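Local coordinates for protein peptidase S8 and S53, subtilisin, kexin, sedolisin (PDB 4KG7) that probably cleaves peptide bonds as a subtilisin-like serine endopeptidase, the mycosin protease MycP3 of the mycobacterial ESX-3 type VII secretion system, at residues Ser30-Thr34 with Asp100-His104; Arg63-Val69 with Ala125-Ile131; Gln192-Gly196 with Ile251-Trp255. All coordinates share one frame. Where two conformers were deposited one is given. Residue numbers count along the deposited sequence, not the author numbering.

Contact 1: Ser30-Thr34 with Asp100-His104; sequences SECIT and DCDGH
An N-terminal strip, S30-T34, extended throughout, beta-like at S30, I33 and T34 and polyproline-like at E31 and C32, lies against the irregular loop D100-G103 that leads into helix 104-113. D100 (phi/psi -117/107) organises its own loop: with chi1 t, its OD1 accepts from D102 N (3.0 Å), an Asx turn, and from G103 N (2.9 Å), while OD2 bonds T106 OG1 in the helix. A water lies between D100 O (3.1 Å) and I33 O (2.9 Å), and N295 ND2 bonds both carbonyls. C101 (-87/-1, chi1 t) makes the covalent link to C32 (chi1 m), SG to SG 2.0 Å with chi3 -95°, the CA atoms 4.6 Å apart. Its carbonyl adds a nearly straight hydrogen bond, I33 N to C101 O at 2.8 Å (171°), so disulfide and backbone bond fix the same register. At D102 (-119/-34) CB points away from the strip, freeing the carboxylate for S137 and R139; D102 O meets I33 CG2 at 3.7 Å, and the I33 side chain, its end leading away from the loop, also touches L305 and P306. G103 is the helix N-cap at phi 102°, where a CB would jam against the preceding carbonyl. H104 then opens the helix, bonded through ND1 to D73 OD1. A disulfide thus staples the N-terminal extension beside the predicted Asp-His-Ser charge-relay site of a subtilisin fold.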
loop_
_atom_site.group_PDB
_atom_site.type_symbol
_atom_site.label_atom_id
_atom_site.label_comp_id
_atom_site.label_asym_id
_atom_site.label_seq_id
_atom_site.Cartn_x
_atom_site.Cartn_y
_atom_site.Cartn_z
ATOM N N SER A 30 15.365 12.489 12.835
ATOM C CA SER A 30 16.055 12.676 11.555
ATOM C C SER A 30 15.383 13.822 10.837
ATOM O O SER A 30 14.166 14.026 10.976
ATOM C CB SER A 30 15.909 11.432 10.670
ATOM O OG SER A 30 16.855 10.454 11.020
ATOM N N GLU A 31 16.172 14.541 10.048
ATOM C CA GLU A 31 15.669 15.628 9.221
ATOM C C GLU A 31 14.642 15.104 8.220
ATOM O O GLU A 31 14.813 14.036 7.665
ATOM C CB GLU A 31 16.844 16.263 8.464
ATOM C CG GLU A 31 16.506 17.486 7.632
ATOM C CD GLU A 31 17.722 18.088 6.930
ATOM O OE1 GLU A 31 18.848 17.568 7.091
ATOM O OE2 GLU A 31 17.547 19.095 6.205
ATOM N N CYS A 32 13.606 15.887 7.965
ATOM C CA CYS A 32 12.663 15.534 6.909
ATOM C C CYS A 32 13.334 15.462 5.532
ATOM O O CYS A 32 14.338 16.116 5.256
ATOM C CB CYS A 32 11.530 16.537 6.829
ATOM S SG CYS A 32 10.487 16.633 8.298
ATOM N N ILE A 33 12.711 14.675 4.672
ATOM C CA ILE A 33 13.167 14.333 3.327
ATOM C C ILE A 33 12.069 14.761 2.356
ATOM O O ILE A 33 10.875 14.676 2.666
ATOM C CB ILE A 33 13.344 12.778 3.253
ATOM C CG1 ILE A 33 14.500 12.373 4.162
ATOM C CG2 ILE A 33 13.588 12.260 1.847
ATOM C CD1 ILE A 33 15.703 13.223 3.960
ATOM N N THR A 34 12.474 15.208 1.179
ATOM C CA THR A 34 11.599 15.356 0.048
ATOM C C THR A 34 12.117 14.544 -1.128
ATOM O O THR A 34 13.338 14.355 -1.269
ATOM C CB THR A 34 11.439 16.815 -0.377
ATOM O OG1 THR A 34 12.718 17.380 -0.711
ATOM C CG2 THR A 34 10.806 17.632 0.759
ATOM N N ASP A 100 3.900 15.507 5.291
ATOM C CA ASP A 100 4.702 14.352 4.954
ATOM C C ASP A 100 6.189 14.699 5.082
ATOM O O ASP A 100 6.742 15.386 4.227
ATOM C CB ASP A 100 4.364 13.940 3.523
ATOM C CG ASP A 100 5.107 12.696 3.069
ATOM O OD1 ASP A 100 5.810 12.074 3.904
ATOM O OD2 ASP A 100 5.013 12.372 1.868
ATOM N N CYS A 101 6.811 14.178 6.125
ATOM C CA CYS A 101 8.225 14.427 6.424
ATOM C C CYS A 101 9.138 13.430 5.698
ATOM O O CYS A 101 10.359 13.525 5.777
ATOM C CB CYS A 101 8.393 14.339 7.955
ATOM S SG CYS A 101 10.000 14.701 8.724
ATOM N N ASP A 102 8.549 12.493 4.948
ATOM C CA ASP A 102 9.292 11.367 4.356
ATOM C C ASP A 102 9.244 11.343 2.836
ATOM O O ASP A 102 10.185 10.918 2.184
ATOM C CB ASP A 102 8.700 10.050 4.846
ATOM C CG ASP A 102 8.940 9.828 6.306
ATOM O OD1 ASP A 102 9.990 9.244 6.638
ATOM O OD2 ASP A 102 8.109 10.256 7.133
ATOM N N GLY A 103 8.134 11.761 2.270
ATOM C CA GLY A 103 7.946 11.770 0.824
ATOM C C GLY A 103 7.101 10.603 0.335
ATOM O O GLY A 103 6.596 10.602 -0.801
ATOM N N HIS A 104 6.989 9.582 1.172
ATOM C CA HIS A 104 6.458 8.298 0.735
ATOM C C HIS A 104 4.954 8.336 0.520
ATOM O O HIS A 104 4.426 7.963 -0.548
ATOM C CB HIS A 104 6.841 7.254 1.771
ATOM C CG HIS A 104 6.569 5.858 1.339
ATOM N ND1 HIS A 104 5.389 5.212 1.616
ATOM C CD2 HIS A 104 7.325 4.984 0.640
ATOM C CE1 HIS A 104 5.415 4.010 1.075
ATOM N NE2 HIS A 104 6.572 3.851 0.466
HETATM O O HOH W 1 9.510 16.810 4.078
#

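Contact 2: Arg63-Val69 with Ala125-Ile131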
loop_
_atom_site.group_PDB
_atom_site.type_symbol
_atom_site.label_atom_id
_atom_site.label_comp_id
_atom_site.label_asym_id
_atom_site.label_seq_id
_atom_site.Cartn_x
_atom_site.Cartn_y
_atom_site.Cartn_z
ATOM N N ARG A 63 -12.871 7.101 -14.017
ATOM C CA ARG A 63 -11.786 7.905 -13.444
ATOM C C ARG A 63 -11.837 7.916 -11.895
ATOM O O ARG A 63 -11.114 8.667 -11.253
ATOM C CB ARG A 63 -11.815 9.319 -14.003
ATOM C CG ARG A 63 -11.317 9.329 -15.442
ATOM C CD ARG A 63 -11.459 10.671 -16.098
ATOM N NE ARG A 63 -10.560 11.692 -15.601
ATOM C CZ ARG A 63 -9.235 11.740 -15.785
ATOM N NH1 ARG A 63 -8.559 10.752 -16.384
ATOM N NH2 ARG A 63 -8.569 12.791 -15.322
ATOM N N GLY A 64 -12.718 7.095 -11.320
ATOM C CA GLY A 64 -12.775 6.928 -9.882
ATOM C C GLY A 64 -13.771 7.852 -9.182
ATOM O O GLY A 64 -13.722 7.989 -7.973
ATOM N N ALA A 65 -14.667 8.496 -9.933
ATOM C CA ALA A 65 -15.634 9.403 -9.324
ATOM C C ALA A 65 -16.440 8.730 -8.215
ATOM O O ALA A 65 -16.853 7.578 -8.325
ATOM C CB ALA A 65 -16.573 9.966 -10.375
ATOM N N GLY A 66 -16.625 9.481 -7.134
ATOM C CA GLY A 66 -17.408 9.072 -6.000
ATOM C C GLY A 66 -16.695 8.193 -5.003
ATOM O O GLY A 66 -17.287 7.839 -3.994
ATOM N N GLN A 67 -15.455 7.820 -5.296
ATOM C CA GLN A 67 -14.729 6.890 -4.436
ATOM C C GLN A 67 -13.793 7.622 -3.511
ATOM O O GLN A 67 -13.207 8.633 -3.896
ATOM C CB GLN A 67 -13.944 5.892 -5.283
ATOM C CG GLN A 67 -14.801 5.116 -6.265
ATOM C CD GLN A 67 -16.099 4.647 -5.674
ATOM O OE1 GLN A 67 -16.095 3.828 -4.767
ATOM N NE2 GLN A 67 -17.230 5.214 -6.152
ATOM N N THR A 68 -13.683 7.125 -2.279
ATOM C CA THR A 68 -12.751 7.666 -1.302
ATOM C C THR A 68 -11.714 6.597 -0.991
ATOM O O THR A 68 -12.078 5.486 -0.616
ATOM C CB THR A 68 -13.464 8.064 0.001
ATOM O OG1 THR A 68 -14.433 9.095 -0.280
ATOM C CG2 THR A 68 -12.482 8.603 0.986
ATOM N N VAL A 69 -10.442 6.935 -1.141
ATOM C CA VAL A 69 -9.340 6.030 -0.840
ATOM C C VAL A 69 -8.571 6.574 0.342
ATOM O O VAL A 69 -8.104 7.729 0.315
ATOM C CB VAL A 69 -8.363 5.876 -2.040
ATOM C CG1 VAL A 69 -7.264 4.889 -1.717
ATOM C CG2 VAL A 69 -9.096 5.477 -3.330
ATOM N N ALA A 125 -6.754 7.175 -10.636
ATOM C CA ALA A 125 -8.138 7.518 -10.342
ATOM C C ALA A 125 -8.227 8.991 -9.927
ATOM O O ALA A 125 -8.545 9.308 -8.775
ATOM C CB ALA A 125 -8.646 6.607 -9.212
ATOM N N PRO A 126 -8.022 9.922 -10.878
ATOM C CA PRO A 126 -7.876 11.323 -10.488
ATOM C C PRO A 126 -9.177 11.949 -9.982
ATOM O O PRO A 126 -9.142 13.010 -9.363
ATOM C CB PRO A 126 -7.384 12.005 -11.769
ATOM C CG PRO A 126 -7.635 11.047 -12.859
ATOM C CD PRO A 126 -7.771 9.684 -12.303
ATOM N N GLU A 127 -10.319 11.311 -10.241
ATOM C CA GLU A 127 -11.582 11.838 -9.727
ATOM C C GLU A 127 -11.944 11.253 -8.352
ATOM O O GLU A 127 -12.949 11.656 -7.747
ATOM C CB GLU A 127 -12.712 11.636 -10.739
ATOM C CG GLU A 127 -12.523 12.508 -11.975
ATOM C CD GLU A 127 -13.662 12.388 -12.957
ATOM O OE1 GLU A 127 -14.744 11.949 -12.557
ATOM O OE2 GLU A 127 -13.487 12.756 -14.129
ATOM N N ALA A 128 -11.134 10.335 -7.845
ATOM C CA ALA A 128 -11.311 9.846 -6.484
ATOM C C ALA A 128 -10.856 10.897 -5.473
ATOM O O ALA A 128 -10.112 11.810 -5.804
ATOM C CB ALA A 128 -10.559 8.547 -6.295
ATOM N N ARG A 129 -11.314 10.770 -4.249
ATOM C CA ARG A 129 -10.857 11.624 -3.164
ATOM C C ARG A 129 -9.970 10.802 -2.265
ATOM O O ARG A 129 -10.135 9.599 -2.161
ATOM C CB ARG A 129 -12.043 12.162 -2.395
ATOM C CG ARG A 129 -12.701 13.305 -3.144
ATOM C CD ARG A 129 -13.841 13.920 -2.367
ATOM N NE ARG A 129 -14.922 12.969 -2.067
ATOM C CZ ARG A 129 -15.049 12.247 -0.947
ATOM N NH1 ARG A 129 -14.152 12.302 0.032
ATOM N NH2 ARG A 129 -16.106 11.444 -0.813
ATOM N N LEU A 130 -9.001 11.453 -1.652
ATOM C CA LEU A 130 -8.106 10.768 -0.769
ATOM C C LEU A 130 -8.312 11.249 0.654
ATOM O O LEU A 130 -8.634 12.411 0.874
ATOM C CB LEU A 130 -6.655 11.093 -1.147
ATOM C CG LEU A 130 -6.258 10.630 -2.540
ATOM C CD1 LEU A 130 -4.892 11.202 -2.889
ATOM C CD2 LEU A 130 -6.274 9.125 -2.619
ATOM N N ILE A 131 -8.146 10.341 1.602
ATOM C CA ILE A 131 -7.997 10.693 3.030
ATOM C C ILE A 131 -6.597 10.265 3.441
ATOM O O ILE A 131 -6.218 9.084 3.253
ATOM C CB ILE A 131 -9.016 9.961 3.917
ATOM C CG1 ILE A 131 -10.437 10.345 3.541
ATOM C CG2 ILE A 131 -8.767 10.292 5.383
ATOM C CD1 ILE A 131 -11.460 9.379 4.087
HETATM O O HOH W 2 -11.835 14.579 -15.695
HETATM O O HOH W 3 -14.857 11.441 -5.897
#
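These two segments enter neighbouring strands of the parallel sheet at the centre of the subtilisin fold, 68-73 beside 129-134, each preceded by a beta turn: type II over G64-Q67, type I over A125-A128. The ladder pairs T68 with R129 and V69 with L130. R129 bonds on either side of T68, R129 N to Q67 O and V69 N to R129 O, and I131 N to V69 O follows, all 2.9 Å. E127 N bonds R63 O at the same length, so the turns are tied together too, and a water spans them from G66 N (2.9 Å) to E127 O (2.7 Å). Glycine is needed at G64, where phi is 93° and a CB would clash with A125 CB; the positive phi of G66 also favours glycine.

The side chains divide between the two faces. V69 and L130 share one, V69 CB to L130 CD2 3.9 Å, covered by helix 104-113, where both touch I112. T68 and R129 share the other; T68 CG2 packs on I131 CD1 at 3.4 Å, and exposed R129 makes a long, weak ion pair with E86.

At the turn end R63 lays its guanidinium face on P126 CG and makes a cation-pi contact with W59; a long arginine can reach P126, W59 and E127 together. Its salt bridge is loose, R63 NE to E127 OE2 3.4 Å, and a water 2.9 Å from that OE2 bonds NE weakly at 3.2 Å.

Contact 3: Gln192-Gly196 with Ile251-Trp255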
loop_
_atom_site.group_PDB
_atom_site.type_symbol
_atom_site.label_atom_id
_atom_site.label_comp_id
_atom_site.label_asym_id
_atom_site.label_seq_id
_atom_site.Cartn_x
_atom_site.Cartn_y
_atom_site.Cartn_z
ATOM N N GLN A 192 -1.736 -11.110 16.900
ATOM C CA GLN A 192 -2.224 -9.936 16.196
ATOM C C GLN A 192 -3.733 -9.934 16.167
ATOM O O GLN A 192 -4.350 -9.439 15.198
ATOM C CB GLN A 192 -1.715 -9.923 14.767
ATOM C CG GLN A 192 -0.211 -9.832 14.664
ATOM C CD GLN A 192 0.258 -9.805 13.236
ATOM O OE1 GLN A 192 -0.509 -9.529 12.316
ATOM N NE2 GLN A 192 1.554 -10.081 13.040
ATOM N N SER A 193 -4.362 -10.460 17.214
ATOM C CA SER A 193 -5.825 -10.540 17.233
ATOM C C SER A 193 -6.515 -9.178 17.034
ATOM O O SER A 193 -7.536 -9.095 16.386
ATOM C CB SER A 193 -6.311 -11.194 18.527
ATOM O OG SER A 193 -5.771 -10.527 19.657
ATOM N N VAL A 194 -5.962 -8.113 17.599
ATOM C CA VAL A 194 -6.592 -6.792 17.480
ATOM C C VAL A 194 -6.501 -6.278 16.041
ATOM O O VAL A 194 -7.449 -5.727 15.488
ATOM C CB VAL A 194 -6.031 -5.782 18.506
ATOM C CG1 VAL A 194 -6.623 -4.394 18.276
ATOM C CG2 VAL A 194 -6.365 -6.262 19.903
ATOM N N LEU A 195 -5.335 -6.435 15.434
ATOM C CA LEU A 195 -5.168 -6.043 14.030
ATOM C C LEU A 195 -6.070 -6.875 13.119
ATOM O O LEU A 195 -6.730 -6.340 12.212
ATOM C CB LEU A 195 -3.682 -6.180 13.609
ATOM C CG LEU A 195 -3.360 -5.835 12.139
ATOM C CD1 LEU A 195 -3.753 -4.404 11.751
ATOM C CD2 LEU A 195 -1.885 -6.064 11.863
ATOM N N GLY A 196 -6.075 -8.183 13.330
ATOM C CA GLY A 196 -6.993 -9.030 12.597
ATOM C C GLY A 196 -8.435 -8.569 12.728
ATOM O O GLY A 196 -9.163 -8.482 11.742
ATOM N N ILE A 251 3.303 -8.024 7.278
ATOM C CA ILE A 251 2.143 -7.485 7.990
ATOM C C ILE A 251 1.741 -6.157 7.339
ATOM O O ILE A 251 2.570 -5.251 7.181
ATOM C CB ILE A 251 2.490 -7.277 9.482
ATOM C CG1 ILE A 251 3.021 -8.570 10.134
ATOM C CG2 ILE A 251 1.294 -6.786 10.254
ATOM C CD1 ILE A 251 3.939 -8.330 11.305
ATOM N N PRO A 252 0.442 -5.972 7.022
ATOM C CA PRO A 252 -0.699 -6.849 7.260
ATOM C C PRO A 252 -1.041 -7.859 6.149
ATOM O O PRO A 252 -2.088 -8.510 6.213
ATOM C CB PRO A 252 -1.828 -5.830 7.420
ATOM C CG PRO A 252 -1.503 -4.813 6.375
ATOM C CD PRO A 252 0.002 -4.683 6.447
ATOM N N SER A 253 -0.173 -8.012 5.153
ATOM C CA SER A 253 -0.442 -8.938 4.033
ATOM C C SER A 253 -0.874 -10.326 4.438
ATOM O O SER A 253 -1.700 -10.941 3.760
ATOM C CB SER A 253 0.775 -9.069 3.109
ATOM O OG SER A 253 0.890 -7.957 2.252
ATOM N N TRP A 254 -0.309 -10.865 5.511
ATOM C CA TRP A 254 -0.638 -12.249 5.850
ATOM C C TRP A 254 -2.068 -12.431 6.328
ATOM O O TRP A 254 -2.546 -13.548 6.385
ATOM C CB TRP A 254 0.384 -12.848 6.788
ATOM C CG TRP A 254 0.223 -12.487 8.210
ATOM C CD1 TRP A 254 -0.066 -11.266 8.741
ATOM C CD2 TRP A 254 0.376 -13.382 9.299
ATOM N NE1 TRP A 254 -0.108 -11.354 10.116
ATOM C CE2 TRP A 254 0.170 -12.641 10.483
ATOM C CE3 TRP A 254 0.684 -14.743 9.395
ATOM C CZ2 TRP A 254 0.253 -13.220 11.751
ATOM C CZ3 TRP A 254 0.760 -15.330 10.656
ATOM C CH2 TRP A 254 0.545 -14.563 11.823
ATOM N N TRP A 255 -2.772 -11.324 6.589
ATOM C CA TRP A 255 -4.169 -11.377 7.029
ATOM C C TRP A 255 -5.134 -11.618 5.872
ATOM O O TRP A 255 -6.081 -10.871 5.661
ATOM C CB TRP A 255 -4.539 -10.117 7.857
ATOM C CG TRP A 255 -4.197 -10.269 9.289
ATOM C CD1 TRP A 255 -3.168 -9.680 9.985
ATOM C CD2 TRP A 255 -4.875 -11.102 10.215
ATOM N NE1 TRP A 255 -3.199 -10.087 11.300
ATOM C CE2 TRP A 255 -4.239 -10.963 11.467
ATOM C CE3 TRP A 255 -5.994 -11.927 10.114
ATOM C CZ2 TRP A 255 -4.665 -11.664 12.591
ATOM C CZ3 TRP A 255 -6.425 -12.614 11.234
ATOM C CH2 TRP A 255 -5.765 -12.479 12.451
#
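This is a buried contact between a helix start and a tryptophan-rich turn: Q192 is the residue just before helix 193-205, I251 ends strand 248-251, and P252-W255 begin the loop to strand 259-265. A cis peptide precedes P252, and a type I turn runs from P252 to W255, closed by W255 N to P252 O (2.9 Å). Both indole N-H groups meet Q192.

The polar centre is one amide oxygen. Q192 OE1 accepts from W254 NE1 and from W255 NE1, each at 2.9 Å, the former the straighter (163° against 139°). Glutamine suits the spot because its CB points toward the loop and its long side chain carries an uncharged acceptor that satisfies two indole N-H groups at once. Q192 NE2 also comes within van der Waals range of I251 CD1 (3.4 Å). In the apolar packing L195 CD2 meets I251 CG2 at 3.6 Å and P252 CB at 4.4 Å. G196 lies over the face of W255, CA 3.5 Å from the six-membered ring centroid, a CH-pi contact possible because glycine has no CB, which would collide with the ring.

Further along the same helix L199 touches P252 and W255, while L161 of helix 150-170 packs on L195 and P252, and A212 of strand 209-213 also meets P252.

How the contacts relate
All three contacts are largely buried, but they serve different levels of the fold. Contact 2 joins two adjacent strands of the central sheet by regular backbone bonding, with its salt bridge at the turn end. Contact 1 joins two loops through a covalent cross-link and backbone polar bonds; contact 3 joins a helix start to a loop through indole-to-amide bonds, aliphatic packing and a glycine CH-pi contact. Contacts 1 and 2 alternate along the chain and share context, since helix 104-113, which H104 begins, covers the V69-L130 face. Contact 3 follows later in sequence. None touches another, their centres lying about 25 to 27 Å apart.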